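Local coordinates for protein pentafunctional AROM polypeptide (Schizosaccharomyces pombe, PDB 5SWV) that probably dehydrates 3-dehydroquinate and reduces 3-dehydroshikimate to shikimate, two of the five activities of the polypeptide in the shikimate pathway, at residues P75-I80 with C109-V114; S315-M320 with G331-I336; L370-G375 with G395-Y400. All blocks are in the same frame, centred on the assembly; numbering follows the deposited sequence.

Interaction 1: P75-I80 with C109-V114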
ATOM      1  N   PRO A  75      -5.661   3.203   5.060  1.00 34.73           N
ATOM      2  CA  PRO A  75      -6.392   4.027   6.014  1.00 34.96           C
ATOM      3  C   PRO A  75      -7.503   4.834   5.336  1.00 35.25           C
ATOM      4  O   PRO A  75      -7.371   5.216   4.164  1.00 35.33           O
ATOM      5  CB  PRO A  75      -5.324   4.982   6.566  1.00 35.37           C
ATOM      6  CG  PRO A  75      -4.011   4.369   6.235  1.00 35.14           C
ATOM      7  CD  PRO A  75      -4.210   3.453   5.081  1.00 34.70           C
ATOM      8  N   ILE A  76      -8.578   5.094   6.073  1.00 35.25           N
ATOM      9  CA  ILE A  76      -9.750   5.750   5.515  1.00 34.98           C
ATOM     10  C   ILE A  76     -10.010   7.074   6.203  1.00 34.06           C
ATOM     11  O   ILE A  76      -9.867   7.203   7.421  1.00 33.77           O
ATOM     12  CB  ILE A  76     -10.972   4.816   5.577  1.00 35.89           C
ATOM     13  CG1 ILE A  76     -10.768   3.678   4.573  1.00 37.03           C
ATOM     14  CG2 ILE A  76     -12.271   5.551   5.255  1.00 35.91           C
ATOM     15  CD1 ILE A  76     -11.675   2.491   4.791  1.00 38.40           C
ATOM     16  N   ILE A  77     -10.372   8.056   5.387  1.00 32.83           N
ATOM     17  CA  ILE A  77     -10.773   9.351   5.856  1.00 31.99           C
ATOM     18  C   ILE A  77     -12.255   9.425   5.551  1.00 31.79           C
ATOM     19  O   ILE A  77     -12.679   9.134   4.437  1.00 32.48           O
ATOM     20  CB  ILE A  77      -9.989  10.452   5.130  1.00 31.75           C
ATOM     21  CG1 ILE A  77      -8.491  10.318   5.414  1.00 32.02           C
ATOM     22  CG2 ILE A  77     -10.468  11.820   5.557  1.00 31.44           C
ATOM     23  CD1 ILE A  77      -7.615  10.899   4.330  1.00 32.20           C
ATOM     24  N   PHE A  78     -13.035   9.798   6.554  1.00 31.67           N
ATOM     25  CA  PHE A  78     -14.493   9.840   6.474  1.00 31.90           C
ATOM     26  C   PHE A  78     -14.896  11.309   6.412  1.00 32.17           C
ATOM     27  O   PHE A  78     -14.806  12.029   7.410  1.00 32.63           O
ATOM     28  CB  PHE A  78     -15.061   9.146   7.712  1.00 31.49           C
ATOM     29  CG  PHE A  78     -16.560   9.021   7.738  1.00 31.37           C
ATOM     30  CD1 PHE A  78     -17.348  10.039   8.256  1.00 31.68           C
ATOM     31  CD2 PHE A  78     -17.179   7.852   7.317  1.00 31.18           C
ATOM     32  CE1 PHE A  78     -18.738   9.906   8.307  1.00 32.04           C
ATOM     33  CE2 PHE A  78     -18.553   7.704   7.375  1.00 31.53           C
ATOM     34  CZ  PHE A  78     -19.343   8.729   7.866  1.00 31.89           C
ATOM     35  N   THR A  79     -15.325  11.755   5.238  1.00 32.40           N
ATOM     36  CA  THR A  79     -15.522  13.176   5.000  1.00 32.89           C
ATOM     37  C   THR A  79     -16.923  13.482   4.560  1.00 33.19           C
ATOM     38  O   THR A  79     -17.355  13.059   3.490  1.00 33.12           O
ATOM     39  CB  THR A  79     -14.518  13.708   3.975  1.00 33.06           C
ATOM     40  OG1 THR A  79     -13.214  13.582   4.520  1.00 33.49           O
ATOM     41  CG2 THR A  79     -14.728  15.188   3.695  1.00 33.52           C
ATOM     42  N   ILE A  80     -17.625  14.213   5.417  1.00 34.27           N
ATOM     43  CA  ILE A  80     -18.886  14.846   5.068  1.00 34.95           C
ATOM     44  C   ILE A  80     -18.604  16.305   4.797  1.00 34.09           C
ATOM     45  O   ILE A  80     -18.353  17.074   5.728  1.00 33.71           O
ATOM     46  CB  ILE A  80     -19.906  14.794   6.211  1.00 36.28           C
ATOM     47  CG1 ILE A  80     -20.251  13.358   6.571  1.00 36.65           C
ATOM     48  CG2 ILE A  80     -21.173  15.557   5.814  1.00 37.37           C
ATOM     49  CD1 ILE A  80     -21.087  13.279   7.837  1.00 37.58           C
ATOM     50  N   CYS A 109     -12.742   4.260  11.752  1.00 41.91           N
ATOM     51  CA  CYS A 109     -12.166   5.078  10.690  1.00 41.21           C
ATOM     52  C   CYS A 109     -10.910   5.723  11.251  1.00 40.16           C
ATOM     53  O   CYS A 109     -10.890   6.131  12.418  1.00 39.75           O
ATOM     54  CB  CYS A 109     -13.138   6.151  10.191  1.00 41.93           C
ATOM     55  SG  CYS A 109     -14.431   5.510   9.093  1.00 44.18           S
ATOM     56  N   ASP A 110      -9.874   5.811  10.417  1.00 38.95           N
ATOM     57  CA  ASP A 110      -8.575   6.342  10.841  1.00 37.44           C
ATOM     58  C   ASP A 110      -8.640   7.838  11.074  1.00 36.97           C
ATOM     59  O   ASP A 110      -8.100   8.329  12.069  1.00 37.75           O
ATOM     60  CB  ASP A 110      -7.504   6.018   9.817  1.00 36.86           C
ATOM     61  CG  ASP A 110      -7.392   4.538   9.564  1.00 36.99           C
ATOM     62  OD1 ASP A 110      -8.277   3.989   8.864  1.00 35.86           O
ATOM     63  OD2 ASP A 110      -6.422   3.934  10.074  1.00 37.88           O
ATOM     64  N   PHE A 111      -9.321   8.546  10.166  1.00 36.02           N
ATOM     65  CA  PHE A 111      -9.573   9.983  10.299  1.00 35.27           C
ATOM     66  C   PHE A 111     -11.042  10.326  10.055  1.00 34.82           C
ATOM     67  O   PHE A 111     -11.750   9.612   9.353  1.00 34.24           O
ATOM     68  CB  PHE A 111      -8.769  10.779   9.267  1.00 35.15           C
ATOM     69  CG  PHE A 111      -7.303  10.493   9.258  1.00 34.88           C
ATOM     70  CD1 PHE A 111      -6.787   9.476   8.472  1.00 34.86           C
ATOM     71  CD2 PHE A 111      -6.429  11.283   9.981  1.00 35.28           C
ATOM     72  CE1 PHE A 111      -5.424   9.229   8.430  1.00 34.94           C
ATOM     73  CE2 PHE A 111      -5.064  11.044   9.949  1.00 35.41           C
ATOM     74  CZ  PHE A 111      -4.557  10.015   9.175  1.00 34.97           C
ATOM     75  N   VAL A 112     -11.472  11.451  10.615  1.00 34.83           N
ATOM     76  CA  VAL A 112     -12.759  12.067  10.288  1.00 34.99           C
ATOM     77  C   VAL A 112     -12.502  13.548  10.009  1.00 35.25           C
ATOM     78  O   VAL A 112     -11.813  14.219  10.780  1.00 34.94           O
ATOM     79  CB  VAL A 112     -13.780  11.919  11.447  1.00 35.17           C
ATOM     80  CG1 VAL A 112     -15.034  12.754  11.205  1.00 35.15           C
ATOM     81  CG2 VAL A 112     -14.172  10.459  11.632  1.00 35.19           C
ATOM     82  N   ASP A 113     -13.049  14.044   8.902  1.00 35.62           N
ATOM     83  CA  ASP A 113     -13.019  15.464   8.596  1.00 36.13           C
ATOM     84  C   ASP A 113     -14.183  16.122   9.294  1.00 35.22           C
ATOM     85  O   ASP A 113     -15.357  15.773   9.038  1.00 36.80           O
ATOM     86  CB  ASP A 113     -13.121  15.709   7.086  1.00 38.14           C
ATOM     87  CG  ASP A 113     -12.803  17.163   6.697  1.00 40.00           C
ATOM     88  OD1 ASP A 113     -13.573  18.087   7.074  1.00 42.44           O
ATOM     89  OD2 ASP A 113     -11.798  17.385   5.983  1.00 40.18           O
ATOM     90  N   VAL A 114     -13.861  17.073  10.162  1.00 33.51           N
ATOM     91  CA  VAL A 114     -14.861  17.811  10.893  1.00 33.07           C
ATOM     92  C   VAL A 114     -14.760  19.273  10.485  1.00 33.17           C
ATOM     93  O   VAL A 114     -13.793  19.941  10.806  1.00 33.12           O
ATOM     94  CB  VAL A 114     -14.645  17.655  12.404  1.00 32.97           C
ATOM     95  CG1 VAL A 114     -15.678  18.445  13.194  1.00 33.00           C
ATOM     96  CG2 VAL A 114     -14.689  16.185  12.789  1.00 32.66           C
TER
HETATM   97  O   HOH W   1     -17.622  17.430   8.533  1.00 34.33           O
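Ile77 and Phe111 form a parallel bridge between strands 76-79 and 111-114, which with helix 94-106 make one beta-alpha-beta unit of the TIM barrel of type I dehydroquinase. Three backbone bonds join the strands: Phe111 N to Ile76 O, Phe78 N to Phe111 O and Asp113 N to Phe78 O, each 3.1 Å. At the N-terminal ends of the strands Asp110 OD1 takes Ile76 N at 3.0 Å, a nearly straight bond (167°) reaching it from above the carboxylate plane. Ile77, which also packs on Ala38 and Glu40 of strand 38-42, brings CG1 within 3.6 Å of Phe111 CD1; on the same face Thr79 OG1 lies 3.3 Å from Asp113 CB. On the other face, Cys109 SG approaches Phe78 obliquely, 3.9 Å from CB and 5.0 Å from the ring centre. The Phe78 ring, with CG anti to the backbone N (chi1 -176°), continues outward to Val61 and Ile65 of helix 58-69 and Ala104 of helix 94-106. Farther out, Asp113 OD1 is hydrogen-bonded to Ser138 OG and OD2 forms a salt bridge with Arg81, Arg69 NH2 forms one with Asp110 OD1, and Thr79 OG1 is hydrogen-bonded to Glu40 OE2.

Interaction 2: S315-M320 with G331-I336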
ATOM      1  N   SER A 315      26.640 -11.196  -0.063  1.00 35.11           N
ATOM      2  CA  SER A 315      27.920 -10.484  -0.065  1.00 35.48           C
ATOM      3  C   SER A 315      27.777  -8.970  -0.129  1.00 35.71           C
ATOM      4  O   SER A 315      28.719  -8.260   0.184  1.00 36.14           O
ATOM      5  CB  SER A 315      28.812 -10.968  -1.205  1.00 35.14           C
ATOM      6  OG  SER A 315      28.171 -10.783  -2.442  1.00 34.68           O
ATOM      7  N   VAL A 316      26.611  -8.481  -0.522  1.00 36.44           N
ATOM      8  CA  VAL A 316      26.366  -7.046  -0.591  1.00 37.59           C
ATOM      9  C   VAL A 316      26.124  -6.439   0.788  1.00 38.34           C
ATOM     10  O   VAL A 316      26.352  -5.248   0.982  1.00 39.04           O
ATOM     11  CB  VAL A 316      25.180  -6.724  -1.544  1.00 37.44           C
ATOM     12  CG1 VAL A 316      23.825  -6.925  -0.868  1.00 37.05           C
ATOM     13  CG2 VAL A 316      25.303  -5.320  -2.099  1.00 38.05           C
ATOM     14  N   MET A 317      25.660  -7.254   1.730  1.00 39.23           N
ATOM     15  CA  MET A 317      25.299  -6.788   3.084  1.00 40.35           C
ATOM     16  C   MET A 317      26.436  -6.079   3.822  1.00 40.82           C
ATOM     17  O   MET A 317      26.187  -5.207   4.645  1.00 39.93           O
ATOM     18  CB  MET A 317      24.777  -7.955   3.923  1.00 40.85           C
ATOM     19  CG  MET A 317      23.439  -8.458   3.425  1.00 41.51           C
ATOM     20  SD  MET A 317      22.915 -10.015   4.146  1.00 42.84           S
ATOM     21  CE  MET A 317      22.491  -9.461   5.799  1.00 42.26           C
ATOM     22  N   LYS A 318      27.663  -6.502   3.535  1.00 42.28           N
ATOM     23  CA  LYS A 318      28.893  -5.729   3.765  1.00 44.27           C
ATOM     24  C   LYS A 318      28.712  -4.193   3.757  1.00 44.12           C
ATOM     25  O   LYS A 318      29.101  -3.512   4.713  1.00 46.11           O
ATOM     26  CB  LYS A 318      29.902  -6.095   2.666  1.00 46.60           C
ATOM     27  CG  LYS A 318      31.349  -6.196   3.107  1.00 49.09           C
ATOM     28  CD  LYS A 318      32.337  -6.069   1.931  1.00 51.75           C
ATOM     29  CE  LYS A 318      32.087  -7.041   0.774  1.00 53.01           C
ATOM     30  NZ  LYS A 318      31.953  -8.468   1.214  1.00 53.59           N
ATOM     31  N   PHE A 319      28.107  -3.672   2.684  1.00 41.30           N
ATOM     32  CA  PHE A 319      28.026  -2.236   2.438  1.00 40.62           C
ATOM     33  C   PHE A 319      26.842  -1.533   3.068  1.00 40.15           C
ATOM     34  O   PHE A 319      26.687  -0.317   2.884  1.00 41.19           O
ATOM     35  CB  PHE A 319      27.940  -1.953   0.933  1.00 40.63           C
ATOM     36  CG  PHE A 319      29.086  -2.490   0.143  1.00 40.70           C
ATOM     37  CD1 PHE A 319      30.366  -1.988   0.332  1.00 41.40           C
ATOM     38  CD2 PHE A 319      28.887  -3.479  -0.813  1.00 40.79           C
ATOM     39  CE1 PHE A 319      31.433  -2.475  -0.407  1.00 42.10           C
ATOM     40  CE2 PHE A 319      29.948  -3.973  -1.554  1.00 41.61           C
ATOM     41  CZ  PHE A 319      31.223  -3.472  -1.352  1.00 42.29           C
ATOM     42  N   MET A 320      25.979  -2.268   3.757  1.00 39.35           N
ATOM     43  CA  MET A 320      24.800  -1.680   4.370  1.00 38.71           C
ATOM     44  C   MET A 320      25.144  -1.198   5.763  1.00 38.34           C
ATOM     45  O   MET A 320      25.894  -1.850   6.489  1.00 39.19           O
ATOM     46  CB  MET A 320      23.673  -2.707   4.466  1.00 39.04           C
ATOM     47  CG  MET A 320      23.202  -3.324   3.153  1.00 39.51           C
ATOM     48  SD  MET A 320      22.547  -2.150   1.934  1.00 40.90           S
ATOM     49  CE  MET A 320      24.029  -1.896   0.963  1.00 41.16           C
ATOM     50  N   GLY A 331      18.880 -13.070   6.418  1.00 31.78           N
ATOM     51  CA  GLY A 331      20.309 -12.932   6.129  1.00 31.71           C
ATOM     52  C   GLY A 331      20.582 -12.701   4.652  1.00 31.87           C
ATOM     53  O   GLY A 331      21.471 -13.325   4.068  1.00 32.44           O
ATOM     54  N   ALA A 332      19.799 -11.817   4.042  1.00 31.24           N
ATOM     55  CA  ALA A 332      19.895 -11.573   2.616  1.00 30.90           C
ATOM     56  C   ALA A 332      19.259 -10.242   2.249  1.00 30.77           C
ATOM     57  O   ALA A 332      18.222  -9.856   2.799  1.00 29.80           O
ATOM     58  CB  ALA A 332      19.231 -12.706   1.851  1.00 30.63           C
ATOM     59  N   VAL A 333      19.900  -9.551   1.312  1.00 31.17           N
ATOM     60  CA  VAL A 333      19.405  -8.281   0.795  1.00 31.71           C
ATOM     61  C   VAL A 333      19.082  -8.425  -0.687  1.00 31.67           C
ATOM     62  O   VAL A 333      19.917  -8.895  -1.435  1.00 31.66           O
ATOM     63  CB  VAL A 333      20.454  -7.183   1.024  1.00 32.13           C
ATOM     64  CG1 VAL A 333      20.162  -5.929   0.211  1.00 32.69           C
ATOM     65  CG2 VAL A 333      20.502  -6.823   2.500  1.00 32.15           C
ATOM     66  N   ASN A 334      17.865  -8.046  -1.092  1.00 31.92           N
ATOM     67  CA  ASN A 334      17.547  -7.811  -2.518  1.00 32.13           C
ATOM     68  C   ASN A 334      17.163  -6.364  -2.877  1.00 32.31           C
ATOM     69  O   ASN A 334      16.849  -6.096  -4.028  1.00 32.45           O
ATOM     70  CB  ASN A 334      16.435  -8.761  -2.988  1.00 32.07           C
ATOM     71  CG  ASN A 334      15.038  -8.250  -2.673  1.00 32.07           C
ATOM     72  OD1 ASN A 334      14.845  -7.338  -1.849  1.00 32.06           O
ATOM     73  ND2 ASN A 334      14.040  -8.850  -3.319  1.00 31.95           N
ATOM     74  N   THR A 335      17.133  -5.460  -1.897  1.00 32.50           N
ATOM     75  CA  THR A 335      16.682  -4.089  -2.111  1.00 32.73           C
ATOM     76  C   THR A 335      17.521  -3.149  -1.278  1.00 32.92           C
ATOM     77  O   THR A 335      17.397  -3.133  -0.066  1.00 33.02           O
ATOM     78  CB  THR A 335      15.208  -3.923  -1.708  1.00 32.61           C
ATOM     79  OG1 THR A 335      14.397  -4.738  -2.557  1.00 33.32           O
ATOM     80  CG2 THR A 335      14.754  -2.489  -1.838  1.00 32.56           C
ATOM     81  N   ILE A 336      18.359  -2.366  -1.947  1.00 33.27           N
ATOM     82  CA  ILE A 336      19.210  -1.376  -1.309  1.00 33.49           C
ATOM     83  C   ILE A 336      18.555  -0.000  -1.388  1.00 33.55           C
ATOM     84  O   ILE A 336      18.279   0.489  -2.473  1.00 32.33           O
ATOM     85  CB  ILE A 336      20.590  -1.343  -1.998  1.00 34.13           C
ATOM     86  CG1 ILE A 336      21.261  -2.721  -1.860  1.00 34.16           C
ATOM     87  CG2 ILE A 336      21.466  -0.224  -1.419  1.00 34.35           C
ATOM     88  CD1 ILE A 336      22.580  -2.866  -2.593  1.00 34.38           C
TER
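Val316 and Val333 cross at about a right angle at the middle of a mainly apolar interface, with Val316 CG1 3.9 Å from Val333 CB. The other branch of Val316, CG2, is anti to the backbone N and reaches Ile336 CD1 at 3.7 Å, so one valine spans two residues of the opposing segment. Met320 also meets Ile336 crosswise: its chain bends at chi2 (-60°) and again at chi3, and CE ends 3.9 Å from Ile336 CG2. Met317 supplies the other flank, where CG lies 3.5 Å from Val333 CG2.

The sulfur makes a different kind of contact. Met317 SD rests against backbone of the other segment, 3.6 Å from both Gly331 C and Ala332 N, where the chain leaves helix 325-330 through a Schellman motif with Gly331 at positive phi.

No hydrogen bond links the segments; the polar bonds are internal or go to other residues. Phe319 N to Val316 O and Met320 N to Met317 O hold the short 3-10 turn. On the other segment, Ile336 bonds Ala306 through the backbone, and Asn334 and Thr335 both face Asp350 in a classic beta bulge. The arrangement thus packs the 3-10 turn and its flanks on Ile336 and on the segment leading from helix 325-330 into strand 335-340, in the shikimate dehydrogenase substrate-binding domain.

Interaction 3: L370-G375 with G395-Y400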
ATOM      1  N   LEU A 370      -7.268 -15.727   6.242  1.00 54.96           N
ATOM      2  CA  LEU A 370      -6.555 -16.959   6.579  1.00 54.76           C
ATOM      3  C   LEU A 370      -6.318 -17.127   8.078  1.00 55.43           C
ATOM      4  O   LEU A 370      -5.644 -18.081   8.473  1.00 56.06           O
ATOM      5  CB  LEU A 370      -5.215 -17.037   5.824  1.00 55.23           C
ATOM      6  CG  LEU A 370      -5.242 -17.230   4.297  1.00 54.93           C
ATOM      7  CD1 LEU A 370      -3.844 -17.134   3.706  1.00 53.88           C
ATOM      8  CD2 LEU A 370      -5.864 -18.561   3.922  1.00 55.51           C
ATOM      9  N   ARG A 371      -6.851 -16.231   8.916  1.00 56.87           N
ATOM     10  CA  ARG A 371      -6.810 -16.441  10.366  1.00 59.55           C
ATOM     11  C   ARG A 371      -7.379 -17.802  10.705  1.00 57.57           C
ATOM     12  O   ARG A 371      -8.463 -18.143  10.258  1.00 57.34           O
ATOM     13  CB  ARG A 371      -7.552 -15.361  11.175  1.00 65.27           C
ATOM     14  CG  ARG A 371      -6.621 -14.602  12.116  1.00 72.10           C
ATOM     15  CD  ARG A 371      -7.273 -13.398  12.791  1.00 79.86           C
ATOM     16  NE  ARG A 371      -6.421 -12.203  12.641  1.00 88.53           N
ATOM     17  CZ  ARG A 371      -6.822 -10.926  12.723  1.00 92.57           C
ATOM     18  NH1 ARG A 371      -5.927  -9.948  12.540  1.00 93.32           N
ATOM     19  NH2 ARG A 371      -8.093 -10.603  12.989  1.00 93.29           N
ATOM     20  N   ASP A 372      -6.607 -18.575  11.465  1.00 55.78           N
ATOM     21  CA  ASP A 372      -6.989 -19.892  11.954  1.00 54.58           C
ATOM     22  C   ASP A 372      -7.357 -20.871  10.843  1.00 51.72           C
ATOM     23  O   ASP A 372      -8.374 -21.539  10.927  1.00 53.06           O
ATOM     24  CB  ASP A 372      -8.117 -19.771  12.991  1.00 56.27           C
ATOM     25  CG  ASP A 372      -7.672 -19.067  14.268  1.00 58.55           C
ATOM     26  OD1 ASP A 372      -6.474 -19.139  14.644  1.00 58.34           O
ATOM     27  OD2 ASP A 372      -8.548 -18.463  14.921  1.00 61.42           O
ATOM     28  N   THR A 373      -6.532 -20.935   9.801  1.00 47.95           N
ATOM     29  CA  THR A 373      -6.704 -21.899   8.701  1.00 45.57           C
ATOM     30  C   THR A 373      -5.478 -22.787   8.623  1.00 43.19           C
ATOM     31  O   THR A 373      -4.526 -22.595   9.363  1.00 42.80           O
ATOM     32  CB  THR A 373      -6.875 -21.193   7.344  1.00 45.53           C
ATOM     33  OG1 THR A 373      -5.791 -20.270   7.131  1.00 44.96           O
ATOM     34  CG2 THR A 373      -8.183 -20.461   7.308  1.00 45.79           C
ATOM     35  N   ASN A 374      -5.508 -23.760   7.725  1.00 41.25           N
ATOM     36  CA  ASN A 374      -4.382 -24.641   7.523  1.00 40.68           C
ATOM     37  C   ASN A 374      -3.707 -24.367   6.204  1.00 39.88           C
ATOM     38  O   ASN A 374      -4.382 -24.160   5.196  1.00 40.45           O
ATOM     39  CB  ASN A 374      -4.848 -26.082   7.548  1.00 41.34           C
ATOM     40  CG  ASN A 374      -5.621 -26.414   8.802  1.00 41.54           C
ATOM     41  OD1 ASN A 374      -5.249 -26.028   9.919  1.00 42.26           O
ATOM     42  ND2 ASN A 374      -6.710 -27.117   8.628  1.00 41.28           N
ATOM     43  N   GLY A 375      -2.374 -24.393   6.214  1.00 38.48           N
ATOM     44  CA  GLY A 375      -1.575 -24.178   5.019  1.00 37.65           C
ATOM     45  C   GLY A 375      -0.606 -25.308   4.748  1.00 36.77           C
ATOM     46  O   GLY A 375      -0.399 -26.170   5.592  1.00 37.14           O
ATOM     47  N   GLY A 395      -1.703 -15.224   9.176  1.00 37.33           N
ATOM     48  CA  GLY A 395      -2.554 -15.788  10.228  1.00 37.54           C
ATOM     49  C   GLY A 395      -2.848 -17.287  10.162  1.00 37.80           C
ATOM     50  O   GLY A 395      -3.655 -17.782  10.946  1.00 38.98           O
ATOM     51  N   VAL A 396      -2.204 -18.021   9.262  1.00 36.83           N
ATOM     52  CA  VAL A 396      -2.385 -19.472   9.192  1.00 37.01           C
ATOM     53  C   VAL A 396      -1.959 -20.123  10.519  1.00 37.42           C
ATOM     54  O   VAL A 396      -0.834 -19.941  10.965  1.00 36.93           O
ATOM     55  CB  VAL A 396      -1.574 -20.078   8.024  1.00 36.63           C
ATOM     56  CG1 VAL A 396      -1.566 -21.600   8.073  1.00 36.88           C
ATOM     57  CG2 VAL A 396      -2.136 -19.611   6.693  1.00 36.61           C
ATOM     58  N   SER A 397      -2.859 -20.874  11.145  1.00 39.20           N
ATOM     59  CA  SER A 397      -2.585 -21.480  12.473  1.00 40.70           C
ATOM     60  C   SER A 397      -1.950 -22.874  12.418  1.00 40.86           C
ATOM     61  O   SER A 397      -1.403 -23.316  13.417  1.00 41.07           O
ATOM     62  CB  SER A 397      -3.847 -21.524  13.329  1.00 40.36           C
ATOM     63  OG  SER A 397      -4.843 -22.254  12.652  1.00 41.82           O
ATOM     64  N   ARG A 398      -2.043 -23.571  11.285  1.00 41.43           N
ATOM     65  CA  ARG A 398      -1.284 -24.808  11.087  1.00 42.02           C
ATOM     66  C   ARG A 398      -0.598 -24.762   9.735  1.00 39.23           C
ATOM     67  O   ARG A 398      -1.242 -24.835   8.706  1.00 38.33           O
ATOM     68  CB  ARG A 398      -2.182 -26.040  11.186  1.00 45.57           C
ATOM     69  CG  ARG A 398      -3.133 -26.017  12.374  1.00 49.15           C
ATOM     70  CD  ARG A 398      -3.711 -27.375  12.713  1.00 52.22           C
ATOM     71  NE  ARG A 398      -2.681 -28.177  13.366  1.00 56.70           N
ATOM     72  CZ  ARG A 398      -2.879 -29.116  14.295  1.00 61.41           C
ATOM     73  NH1 ARG A 398      -1.826 -29.760  14.799  1.00 61.46           N
ATOM     74  NH2 ARG A 398      -4.101 -29.423  14.747  1.00 64.07           N
ATOM     75  N   ILE A 399       0.720 -24.636   9.761  1.00 37.34           N
ATOM     76  CA  ILE A 399       1.532 -24.545   8.566  1.00 36.58           C
ATOM     77  C   ILE A 399       2.176 -25.917   8.343  1.00 36.45           C
ATOM     78  O   ILE A 399       3.177 -26.249   8.994  1.00 35.92           O
ATOM     79  CB  ILE A 399       2.606 -23.439   8.719  1.00 36.23           C
ATOM     80  CG1 ILE A 399       1.958 -22.096   9.084  1.00 36.26           C
ATOM     81  CG2 ILE A 399       3.395 -23.268   7.437  1.00 36.01           C
ATOM     82  CD1 ILE A 399       2.917 -21.052   9.614  1.00 36.11           C
ATOM     83  N   TYR A 400       1.587 -26.716   7.448  1.00 36.02           N
ATOM     84  CA  TYR A 400       2.128 -28.038   7.111  1.00 36.01           C
ATOM     85  C   TYR A 400       3.336 -27.904   6.191  1.00 35.45           C
ATOM     86  O   TYR A 400       3.354 -27.049   5.297  1.00 34.64           O
ATOM     87  CB  TYR A 400       1.041 -28.960   6.522  1.00 36.44           C
ATOM     88  CG  TYR A 400       0.056 -29.388   7.584  1.00 37.01           C
ATOM     89  CD1 TYR A 400      -1.062 -28.606   7.884  1.00 37.52           C
ATOM     90  CD2 TYR A 400       0.277 -30.529   8.348  1.00 37.35           C
ATOM     91  CE1 TYR A 400      -1.955 -28.970   8.893  1.00 37.81           C
ATOM     92  CE2 TYR A 400      -0.608 -30.902   9.355  1.00 37.97           C
ATOM     93  CZ  TYR A 400      -1.728 -30.116   9.628  1.00 38.08           C
ATOM     94  OH  TYR A 400      -2.614 -30.471  10.630  1.00 38.53           O
TER
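Gly375 O lies in the plane of the Tyr400 ring, at its edge, 3.4 Å from CD1, and Asn374 CB also approaches that ring edgewise. Within segment 395-400, Tyr400 OH sits over one face of the Arg398 guanidinium, displaced toward its rim, and bonds Glu434, which Arg398 NH1 reaches only as a long, weak ion pair. Asn374 and Arg398 run side by side in the same direction, their amide and guanidinium planes 63° apart. Asn374 OD1 touches the aliphatic part of the arginine, 3.2 Å from CG, while its ND2 bonds Thr439 O.

Backbone bonds set this pairing. Gly375 N donates to Arg398 O at 2.8 Å, and Tyr400 N to Gly375 O at 2.8 Å. Thr373 O is gripped by Ser397 N and Arg398 N, with a weak third bond from Ser397 OG. Asp372 N bonds Gly395 O at 3.1 Å; Gly395 closes a Schellman motif at the end of helix 382-393. Val396 reaches across with both branches: CG1, anti to the backbone N (chi1 171°), meets Thr373 O, and CG2 lies 3.7 Å from Thr373 OG1, which itself bonds Leu370 O.

These are the first two parallel strands of a six-stranded Rossmann-type sheet, as in the NADP-binding domain of shikimate dehydrogenases. Strand 374-378 continues to strand 440-445 through Asn374 and Ser441, strand 398-403 to strand 422-426 through Ile399 and His423, and Val396 packs on Leu391 of the connecting helix 382-393.

Overall arrangement
The three contacts follow one another along the chain, each closing before the next opens, and each is built on or beside a different sheet. Interaction 1 lies in the eight-stranded parallel barrel of the dehydroquinase, interaction 2 beside the mixed sheet of the shikimate dehydrogenase substrate-binding domain, and interaction 3 in the parallel six-stranded sheet that follows it. Their centres are about 40 Å (1 and 2), 33 Å (1 and 3) and 31 Å (2 and 3) apart, and none touches another. Interactions 1 and 3 both join neighbouring strands of a beta-alpha-beta unit. The separation fits a multifunctional chain in which a dehydroquinase barrel is followed by a two-domain shikimate dehydrogenase.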